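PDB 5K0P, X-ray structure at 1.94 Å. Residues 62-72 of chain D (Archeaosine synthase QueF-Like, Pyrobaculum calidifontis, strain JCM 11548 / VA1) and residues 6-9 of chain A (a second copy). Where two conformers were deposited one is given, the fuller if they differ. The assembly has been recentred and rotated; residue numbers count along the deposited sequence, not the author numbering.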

# COMPACT_ATOMS: atom_id res chain seq x y z
N HIS D 62 4.65 -28.12 7.62
CA HIS D 62 5.46 -26.89 7.57
C HIS D 62 6.27 -26.59 8.81
O HIS D 62 7.33 -26.01 8.70
CB HIS D 62 4.65 -25.69 7.08
CG HIS D 62 4.22 -25.84 5.66
ND1 HIS D 62 3.26 -25.06 5.08
CD2 HIS D 62 4.58 -26.75 4.72
CE1 HIS D 62 3.06 -25.45 3.82
NE2 HIS D 62 3.85 -26.47 3.58
N GLU D 63 5.76 -27.03 9.97
CA GLU D 63 6.50 -26.99 11.22
C GLU D 63 7.84 -27.80 11.08
O GLU D 63 8.94 -27.38 11.59
CB GLU D 63 5.60 -27.49 12.36
CG GLU D 63 5.33 -28.97 12.31
CD GLU D 63 4.34 -29.43 13.35
OE1 GLU D 63 3.16 -29.09 13.17
OE2 GLU D 63 4.77 -30.14 14.31
N GLU D 64 7.76 -28.93 10.35
CA GLU D 64 8.93 -29.78 10.19
C GLU D 64 9.83 -29.29 9.04
O GLU D 64 11.08 -29.37 9.15
CB GLU D 64 8.49 -31.22 10.03
CG GLU D 64 7.93 -31.82 11.32
CD GLU D 64 7.05 -32.98 11.01
OE1 GLU D 64 6.90 -33.24 9.80
OE2 GLU D 64 6.51 -33.62 11.94
N LEU D 65 9.21 -28.75 8.00
CA LEU D 65 9.90 -28.26 6.82
C LEU D 65 10.88 -27.18 7.18
O LEU D 65 12.03 -27.16 6.74
CB LEU D 65 8.84 -27.73 5.82
CG LEU D 65 9.41 -27.53 4.39
CD1 LEU D 65 8.35 -27.70 3.26
CD2 LEU D 65 10.12 -26.15 4.31
N ALA D 66 10.39 -26.24 7.99
CA ALA D 66 11.20 -25.13 8.43
C ALA D 66 12.49 -25.61 9.11
O ALA D 66 13.53 -25.09 8.83
CB ALA D 66 10.44 -24.22 9.37
N VAL D 67 12.36 -26.56 10.04
CA VAL D 67 13.47 -27.08 10.77
C VAL D 67 14.33 -27.85 9.83
O VAL D 67 15.53 -27.73 9.92
CB VAL D 67 13.03 -27.94 11.94
CG1 VAL D 67 14.20 -28.62 12.60
CG2 VAL D 67 12.31 -27.08 12.99
N ASP D 68 13.74 -28.60 8.92
CA ASP D 68 14.49 -29.39 7.93
C ASP D 68 15.35 -28.51 7.05
O ASP D 68 16.52 -28.80 6.87
CB ASP D 68 13.58 -30.26 7.07
CG ASP D 68 14.36 -31.21 6.21
OD1 ASP D 68 14.94 -32.09 6.80
OD2 ASP D 68 14.44 -31.06 4.99
N LEU D 69 14.77 -27.43 6.54
CA LEU D 69 15.52 -26.46 5.69
C LEU D 69 16.64 -25.77 6.49
O LEU D 69 17.78 -25.67 6.02
CB LEU D 69 14.57 -25.44 5.11
CG LEU D 69 15.18 -24.50 4.07
CD1 LEU D 69 15.81 -25.28 2.94
CD2 LEU D 69 14.05 -23.71 3.49
N LEU D 70 16.35 -25.38 7.72
CA LEU D 70 17.41 -24.87 8.58
C LEU D 70 18.60 -25.81 8.63
O LEU D 70 19.74 -25.41 8.48
CB LEU D 70 16.91 -24.65 9.99
CG LEU D 70 17.87 -24.36 11.15
CD1 LEU D 70 18.50 -23.00 10.94
CD2 LEU D 70 17.11 -24.38 12.48
N GLU D 71 18.34 -27.07 8.90
CA GLU D 71 19.42 -28.08 8.97
C GLU D 71 20.22 -28.16 7.67
O GLU D 71 21.45 -28.30 7.72
CB GLU D 71 18.89 -29.46 9.35
CG GLU D 71 18.50 -29.51 10.85
CD GLU D 71 17.65 -30.73 11.21
OE1 GLU D 71 17.52 -31.68 10.36
OE2 GLU D 71 17.12 -30.72 12.38
N LYS D 72 19.51 -28.09 6.56
CA LYS D 72 20.08 -28.13 5.23
C LYS D 72 21.02 -26.95 4.96
O LYS D 72 22.12 -27.09 4.39
CB LYS D 72 18.98 -28.17 4.16
CG LYS D 72 18.33 -29.58 3.90
CD LYS D 72 17.25 -29.32 2.86
CE LYS D 72 16.34 -30.48 2.55
NZ LYS D 72 16.87 -31.18 1.39
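Chain A 6-9: KSPS

Short extended segments often pack on a helix without forming any regular structure of their own, and this contact between two copies of the archaeosine synthase QueF-like protein is a compact example. Residues 62-72 of chain D form a helix that continues later in the chain. Its backbone ladder is regular over most of the stretch, with amide-to-carbonyl bonds such as D:Leu69 N to D:Leu65 O at 2.8 Å and D:Glu71 N to D:Val67 O at 3.1 Å. One rung is stretched: D:Val67 N lies 3.8 Å from D:Glu63 O, and that carbonyl oxygen is also approached by a water and by the proline of chain A.

The four residues of chain A belong to neither helix nor strand. A:Ser7 and A:Pro8, with phi/psi of -91/168° and -60/160°, are extended, whereas A:Ser9 turns to -76/-33°. The path from A:Lys6 to A:Ser9 runs mainly across the helix rather than along it, so the backbones come close in one region and share no register of successive pairs. The nearest CA atoms are those of D:Val67 and A:Pro8, 6.3 Å apart. Together the two stretches bury 259 Å².

In such a crossing one helix residue can offer a compact nonpolar surface to the visiting backbone. D:Val67, with chi1 in t and its CA-to-CB bond directed toward chain A, fills that role and has the largest covered area on the helix. Its CG2 methyl lies 3.5 Å from A:Lys6 O, 3.7 Å from A:Ser7 O and 3.9 Å from A:Pro8 N, a set of van der Waals contacts that touches three consecutive residues of the segment. A:Ser7 points its CA-to-CB bond away from the helix, so its contact comes through the main chain.

Toward the start of the helix, A:Pro8 settles over D:Glu63. The proline CG lies 3.9 Å from D:Glu63 O and 4.2 Å from D:Glu63 CB, which places the ring against the backbone and the root of the glutamate side chain. Beside this contact, water 1 donates to A:Lys6 O at 3.3 Å and, in a weak hydrogen bond, to D:Glu63 O at 2.8 Å. It thereby links two carbonyl groups, neither of which could donate to the other.

In the other direction along the helix, the side chain of A:Lys6 reaches past D:Val67 to D:Glu71. Both chi1 and chi2 are t, then chi3 and chi4 turn to p and bring the amine back toward the helix. A:Lys6 NZ donates to D:Glu71 OE2 at 2.9 Å, forming a salt bridge, while the same NZ lies 3.5 Å from D:Val67 CG1. The lysine is exposed, poorly ordered and touches a crystal neighbour, so the details of this bridge deserve less weight than the packing around the valine.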

# COMPACT_ATOMS: atom_id res chain seq x y z
N LYS A 6 13.14 -32.06 16.13
CA LYS A 6 13.48 -30.81 16.85
C LYS A 6 12.45 -29.78 16.42
O LYS A 6 12.12 -29.70 15.24
CB LYS A 6 14.91 -30.37 16.54
CG LYS A 6 15.21 -28.91 16.86
CD LYS A 6 16.72 -28.66 16.95
CE LYS A 6 17.55 -29.10 15.71
NZ LYS A 6 17.22 -28.61 14.32
N SER A 7 11.90 -29.03 17.37
CA SER A 7 10.71 -28.26 17.08
C SER A 7 11.09 -26.83 16.58
O SER A 7 12.25 -26.44 16.59
CB SER A 7 9.77 -28.28 18.30
OG SER A 7 10.37 -27.58 19.33
N PRO A 8 10.11 -26.08 16.05
CA PRO A 8 10.41 -24.69 15.71
C PRO A 8 10.84 -23.84 16.88
O PRO A 8 10.54 -24.16 18.04
CB PRO A 8 9.08 -24.16 15.18
CG PRO A 8 8.27 -25.35 14.85
CD PRO A 8 8.75 -26.47 15.70
N SER A 9 11.50 -22.74 16.56
CA SER A 9 11.84 -21.70 17.49
C SER A 9 10.67 -20.80 17.87
O SER A 9 10.66 -20.30 18.98
CB SER A 9 12.97 -20.82 16.92
OG SER A 9 14.09 -21.62 16.56
O HOH W 1 9.31 -29.27 13.56